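Local coordinates for exocyst complex component EXO70 (Saccharomyces cerevisiae, PDB 2B1E), which helps assemble the exocyst, the complex that tethers secretory vesicles to sites of exocytosis, at residues K209-S214 with G262-N267; Q411-F416 with I453-S458. One frame throughout, in Å; residues are numbered along the deposited sequence.

How the contacts relate
Both contacts fall within the C-terminal Exo70 family region, yet they sit on opposite sides of the chain's centre, with their own centres about 66 Å apart and their nearest atoms about 51 Å apart. They follow one another along the chain: contact 1 closes before contact 2 opens, and no helix is common to both. Contact 1 joins the start of helix 209-233 to the loop between helices 245-259 and 268-299, and is partly buried. Contact 2 is buried and pairs helix 410-429 with helix 440-473. Each links elements near in sequence, as expected of an elongated all-helical rod in which such neighbours pack together along its length.

Contact 1. Residues K209-S214 with G262-N267; sequences KPHVLS and GKELQN
Glu264 lies over the first turn of helix 209-233, its side chain reaching across Pro210 to His211. Its CB rests on the proline ring, 3.6 Å from Pro210 CB. CG stands anti to the backbone N of Glu264 (chi1 -169°), and the chain runs on extended until OE1 is 3.0 Å from His211 CA. The same oxygen lies 3.1 Å from His211 N, but the angle is too poor for a hydrogen bond; this nitrogen belongs to the helix's first turn, whose dipole would probably favour a nearby carboxylate. The imidazole meets OE1 at its edge, near the ring plane, while the carboxylate plane is turned 72° from the ring. ND1 remains 4.1 Å from OE1, so a protonated imidazole, if present, would probably feel the carboxylate.

Ser214, one turn on from Pro210, packs against the loop backbone, its CB 3.3 Å from Glu264 O. With OG anti to the backbone N (chi1 173°), the hydroxyl accepts a weak bond from Gln266 N at 3.4 Å. Water 1 ties the backbones together, donating to Pro210 O and to Glu264 O, the latter at 2.7 Å. On the flank towards helix 180-201, Leu213 CD2 touches the aliphatic CD of Lys263 as the two side chains cross obliquely. Further along helix 209-233, Ser218 meets Leu265. The arrangement is that of an interhelical loop laid across the N-terminal turn of an earlier helix in an all-helical rod.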
loop_
_atom_site.group_PDB
_atom_site.type_symbol
_atom_site.label_atom_id
_atom_site.label_comp_id
_atom_site.label_asym_id
_atom_site.label_seq_id
_atom_site.Cartn_x
_atom_site.Cartn_y
_atom_site.Cartn_z
ATOM N N LYS A 209 36.266 -2.288 6.229
ATOM C CA LYS A 209 35.227 -1.266 6.301
ATOM C C LYS A 209 33.802 -1.810 6.300
ATOM O O LYS A 209 33.034 -1.553 7.233
ATOM C CB LYS A 209 35.391 -0.251 5.164
ATOM C CG LYS A 209 36.547 0.712 5.362
ATOM C CD LYS A 209 36.753 1.607 4.142
ATOM C CE LYS A 209 35.594 2.553 3.924
ATOM N NZ LYS A 209 35.794 3.391 2.705
ATOM N N PRO A 210 33.418 -2.567 5.257
ATOM C CA PRO A 210 32.046 -3.078 5.279
ATOM C C PRO A 210 31.753 -3.969 6.484
ATOM O O PRO A 210 30.640 -3.973 6.997
ATOM C CB PRO A 210 31.918 -3.812 3.938
ATOM C CG PRO A 210 33.317 -4.163 3.585
ATOM C CD PRO A 210 34.107 -2.956 4.014
ATOM N N HIS A 211 32.759 -4.702 6.946
ATOM C CA HIS A 211 32.584 -5.578 8.100
ATOM C C HIS A 211 32.289 -4.752 9.357
ATOM O O HIS A 211 31.359 -5.053 10.104
ATOM C CB HIS A 211 33.840 -6.431 8.298
ATOM C CG HIS A 211 33.771 -7.350 9.479
ATOM N ND1 HIS A 211 32.764 -8.276 9.647
ATOM C CD2 HIS A 211 34.597 -7.496 10.542
ATOM C CE1 HIS A 211 32.971 -8.953 10.763
ATOM N NE2 HIS A 211 34.078 -8.499 11.325
ATOM N N VAL A 212 33.079 -3.704 9.572
ATOM C CA VAL A 212 32.911 -2.825 10.722
ATOM C C VAL A 212 31.511 -2.228 10.714
ATOM O O VAL A 212 30.785 -2.319 11.702
ATOM C CB VAL A 212 33.958 -1.674 10.709
ATOM C CG1 VAL A 212 33.668 -0.679 11.813
ATOM C CG2 VAL A 212 35.360 -2.241 10.892
ATOM N N LEU A 213 31.133 -1.629 9.591
ATOM C CA LEU A 213 29.813 -1.021 9.460
ATOM C C LEU A 213 28.711 -2.053 9.704
ATOM O O LEU A 213 27.702 -1.750 10.333
ATOM C CB LEU A 213 29.652 -0.390 8.071
ATOM C CG LEU A 213 28.330 0.344 7.822
ATOM C CD1 LEU A 213 28.200 1.526 8.788
ATOM C CD2 LEU A 213 28.276 0.829 6.380
ATOM N N SER A 214 28.903 -3.272 9.208
ATOM C CA SER A 214 27.912 -4.328 9.398
ATOM C C SER A 214 27.707 -4.626 10.885
ATOM O O SER A 214 26.580 -4.650 11.378
ATOM C CB SER A 214 28.347 -5.607 8.675
ATOM O OG SER A 214 27.479 -6.691 8.985
ATOM N N GLY A 262 24.083 -2.043 -1.328
ATOM C CA GLY A 262 25.513 -1.973 -1.550
ATOM C C GLY A 262 26.276 -1.943 -0.241
ATOM O O GLY A 262 27.341 -1.334 -0.147
ATOM N N LYS A 263 25.728 -2.602 0.773
ATOM C CA LYS A 263 26.368 -2.652 2.078
ATOM C C LYS A 263 26.366 -4.067 2.636
ATOM O O LYS A 263 25.350 -4.759 2.604
ATOM C CB LYS A 263 25.653 -1.714 3.053
ATOM C CG LYS A 263 25.723 -0.246 2.665
ATOM C CD LYS A 263 27.161 0.256 2.671
ATOM C CE LYS A 263 27.240 1.705 2.220
ATOM N NZ LYS A 263 26.746 1.896 0.826
ATOM N N GLU A 264 27.517 -4.496 3.136
ATOM C CA GLU A 264 27.652 -5.824 3.718
ATOM C C GLU A 264 26.788 -5.825 4.977
ATOM O O GLU A 264 26.883 -4.907 5.792
ATOM C CB GLU A 264 29.115 -6.074 4.085
ATOM C CG GLU A 264 29.445 -7.503 4.464
ATOM C CD GLU A 264 30.895 -7.668 4.888
ATOM O OE1 GLU A 264 31.238 -7.279 6.027
ATOM O OE2 GLU A 264 31.696 -8.177 4.077
ATOM N N LEU A 265 25.936 -6.835 5.128
ATOM C CA LEU A 265 25.072 -6.918 6.303
ATOM C C LEU A 265 24.695 -8.356 6.618
ATOM O O LEU A 265 24.126 -9.060 5.782
ATOM C CB LEU A 265 23.797 -6.094 6.093
ATOM C CG LEU A 265 22.879 -5.947 7.312
ATOM C CD1 LEU A 265 23.583 -5.135 8.395
ATOM C CD2 LEU A 265 21.583 -5.267 6.901
ATOM N N GLN A 266 25.008 -8.782 7.836
ATOM C CA GLN A 266 24.712 -10.138 8.276
ATOM C C GLN A 266 23.236 -10.348 8.609
ATOM O O GLN A 266 22.764 -11.484 8.665
ATOM C CB GLN A 266 25.565 -10.480 9.499
ATOM C CG GLN A 266 25.481 -9.457 10.622
ATOM C CD GLN A 266 26.261 -9.876 11.853
ATOM O OE1 GLN A 266 26.371 -9.125 12.822
ATOM N NE2 GLN A 266 26.806 -11.086 11.824
ATOM N N ASN A 267 22.516 -9.252 8.825
ATOM C CA ASN A 267 21.097 -9.307 9.173
ATOM C C ASN A 267 20.131 -9.103 8.012
ATOM O O ASN A 267 18.920 -9.217 8.196
ATOM C CB ASN A 267 20.783 -8.248 10.231
ATOM C CG ASN A 267 21.043 -8.728 11.631
ATOM O OD1 ASN A 267 20.868 -7.983 12.593
ATOM N ND2 ASN A 267 21.459 -9.983 11.762
HETATM O O HOH W 1 28.447 -2.704 5.666
#

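Contact 2. Residues Q411-F416 with I453-S458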
loop_
_atom_site.group_PDB
_atom_site.type_symbol
_atom_site.label_atom_id
_atom_site.label_comp_id
_atom_site.label_asym_id
_atom_site.label_seq_id
_atom_site.Cartn_x
_atom_site.Cartn_y
_atom_site.Cartn_z
ATOM N N GLN A 411 -37.601 -5.032 -13.814
ATOM C CA GLN A 411 -37.852 -3.615 -13.585
ATOM C C GLN A 411 -37.445 -3.202 -12.175
ATOM O O GLN A 411 -36.705 -2.236 -12.003
ATOM C CB GLN A 411 -39.331 -3.277 -13.831
ATOM C CG GLN A 411 -39.653 -1.792 -13.602
ATOM C CD GLN A 411 -41.043 -1.421 -14.085
ATOM O OE1 GLN A 411 -42.034 -2.045 -13.704
ATOM N NE2 GLN A 411 -41.121 -0.405 -14.929
ATOM N N ARG A 412 -37.916 -3.947 -11.173
ATOM C CA ARG A 412 -37.595 -3.651 -9.775
ATOM C C ARG A 412 -36.124 -3.881 -9.434
ATOM O O ARG A 412 -35.514 -3.073 -8.728
ATOM C CB ARG A 412 -38.461 -4.493 -8.826
ATOM C CG ARG A 412 -38.100 -4.261 -7.362
ATOM C CD ARG A 412 -38.905 -5.081 -6.359
ATOM N NE ARG A 412 -38.444 -4.767 -5.005
ATOM C CZ ARG A 412 -38.930 -5.300 -3.888
ATOM N NH1 ARG A 412 -39.911 -6.193 -3.937
ATOM N NH2 ARG A 412 -38.430 -4.934 -2.716
ATOM N N ILE A 413 -35.563 -4.996 -9.906
ATOM C CA ILE A 413 -34.164 -5.293 -9.647
ATOM C C ILE A 413 -33.309 -4.220 -10.324
ATOM O O ILE A 413 -32.329 -3.735 -9.746
ATOM C CB ILE A 413 -33.786 -6.701 -10.170
ATOM C CG1 ILE A 413 -34.491 -7.768 -9.324
ATOM C CG2 ILE A 413 -32.266 -6.879 -10.139
ATOM C CD1 ILE A 413 -34.504 -9.188 -9.953
ATOM N N GLY A 414 -33.695 -3.828 -11.534
ATOM C CA GLY A 414 -32.945 -2.790 -12.226
ATOM C C GLY A 414 -32.922 -1.499 -11.421
ATOM O O GLY A 414 -31.884 -0.847 -11.279
ATOM N N PHE A 415 -34.082 -1.133 -10.886
ATOM C CA PHE A 415 -34.223 0.081 -10.081
ATOM C C PHE A 415 -33.366 -0.025 -8.816
ATOM O O PHE A 415 -32.618 0.896 -8.469
ATOM C CB PHE A 415 -35.698 0.272 -9.708
ATOM C CG PHE A 415 -35.951 1.448 -8.798
ATOM C CD1 PHE A 415 -35.884 2.752 -9.288
ATOM C CD2 PHE A 415 -36.244 1.251 -7.451
ATOM C CE1 PHE A 415 -36.106 3.850 -8.445
ATOM C CE2 PHE A 415 -36.471 2.345 -6.596
ATOM C CZ PHE A 415 -36.400 3.647 -7.097
ATOM N N PHE A 416 -33.488 -1.150 -8.118
ATOM C CA PHE A 416 -32.721 -1.393 -6.898
ATOM C C PHE A 416 -31.214 -1.221 -7.137
ATOM O O PHE A 416 -30.543 -0.492 -6.400
ATOM C CB PHE A 416 -33.056 -2.801 -6.372
ATOM C CG PHE A 416 -32.220 -3.256 -5.203
ATOM C CD1 PHE A 416 -32.116 -2.481 -4.041
ATOM C CD2 PHE A 416 -31.568 -4.482 -5.251
ATOM C CE1 PHE A 416 -31.374 -2.928 -2.947
ATOM C CE2 PHE A 416 -30.819 -4.949 -4.160
ATOM C CZ PHE A 416 -30.721 -4.172 -3.005
ATOM N N ILE A 453 -30.153 -0.017 -16.565
ATOM C CA ILE A 453 -31.119 0.894 -17.167
ATOM C C ILE A 453 -31.874 -0.054 -18.093
ATOM O O ILE A 453 -33.099 -0.031 -18.180
ATOM C CB ILE A 453 -30.433 1.983 -18.027
ATOM C CG1 ILE A 453 -29.822 3.060 -17.123
ATOM C CG2 ILE A 453 -31.438 2.581 -19.014
ATOM C CD1 ILE A 453 -28.735 3.911 -17.815
ATOM N N SER A 454 -31.117 -0.915 -18.770
ATOM C CA SER A 454 -31.701 -1.887 -19.685
ATOM C C SER A 454 -32.677 -2.819 -18.945
ATOM O O SER A 454 -33.722 -3.182 -19.486
ATOM C CB SER A 454 -30.591 -2.691 -20.378
ATOM O OG SER A 454 -31.085 -3.270 -21.575
ATOM N N TYR A 455 -32.343 -3.209 -17.716
ATOM C CA TYR A 455 -33.254 -4.048 -16.926
ATOM C C TYR A 455 -34.605 -3.325 -16.787
ATOM O O TYR A 455 -35.660 -3.933 -16.939
ATOM C CB TYR A 455 -32.695 -4.306 -15.516
ATOM C CG TYR A 455 -31.866 -5.570 -15.365
ATOM C CD1 TYR A 455 -30.790 -5.822 -16.207
ATOM C CD2 TYR A 455 -32.134 -6.489 -14.348
ATOM C CE1 TYR A 455 -30.001 -6.941 -16.052
ATOM C CE2 TYR A 455 -31.335 -7.629 -14.179
ATOM C CZ TYR A 455 -30.272 -7.844 -15.042
ATOM O OH TYR A 455 -29.478 -8.967 -14.925
ATOM N N MET A 456 -34.565 -2.024 -16.504
ATOM C CA MET A 456 -35.794 -1.240 -16.330
ATOM C C MET A 456 -36.583 -1.014 -17.619
ATOM O O MET A 456 -37.797 -0.845 -17.581
ATOM C CB MET A 456 -35.489 0.133 -15.691
ATOM C CG MET A 456 -35.040 0.079 -14.224
ATOM S SD MET A 456 -35.052 1.700 -13.374
ATOM C CE MET A 456 -33.959 2.602 -14.404
ATOM N N VAL A 457 -35.895 -0.996 -18.751
ATOM C CA VAL A 457 -36.552 -0.784 -20.042
ATOM C C VAL A 457 -37.057 -2.095 -20.656
ATOM O O VAL A 457 -37.950 -2.085 -21.511
ATOM C CB VAL A 457 -35.566 -0.095 -21.039
ATOM C CG1 VAL A 457 -36.178 0.004 -22.426
ATOM C CG2 VAL A 457 -35.215 1.297 -20.540
ATOM N N SER A 458 -36.508 -3.219 -20.194
ATOM C CA SER A 458 -36.852 -4.530 -20.737
ATOM C C SER A 458 -38.325 -4.893 -20.829
ATOM O O SER A 458 -38.766 -5.426 -21.846
ATOM C CB SER A 458 -36.126 -5.637 -19.974
ATOM O OG SER A 458 -36.367 -6.886 -20.611
HETATM O O HOH W 2 -39.326 1.215 -16.442
#
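Water 2 bridges the two helices, donating to Met456 O at 2.8 Å and accepting from Gln411 NE2 at 2.9 Å. That amide nitrogen also bonds to Thr504 OG1, fixing the glutamine's end. The backbones come closest at Gln411 and Met456, whose CA atoms are 4.2 Å apart; at Gly414, one turn on, CA meets Tyr455 CB at 3.6 Å. A CB on Gly414 would point toward the other helix and clash with Tyr455 CB; its absence is consistent with short-segment axes 7.3 Å apart.

Met456 reaches across to the other backbone: CG, anti to its own carbonyl carbon (chi1 -69°), lies 3.6 Å from Gln411 O and close to Phe415 N. From there SD reaches Phe415 CB at 4.0 Å and lies at the edge of the phenyl ring, near its plane. An alanine in place of Met456 would probably leave a gap beside Gln411 O and Phe415, depriving the phenyl edge of its sulfur neighbour.

Tyr455 extends from the glycine contact towards Ile413, its CE2 4.2 Å from Ile413 CG2. The phenol OH is hydrogen-bonded to Glu384 OE2 and Asn401 N, tying the pair to helix 364-391 and a loop. Leu518 of helix 512-537 packs on Met456. With N-to-C directions 154° apart, this is a close antiparallel helix pair with a glycine in its interface, part of the helical-bundle architecture of the Exo70 rod.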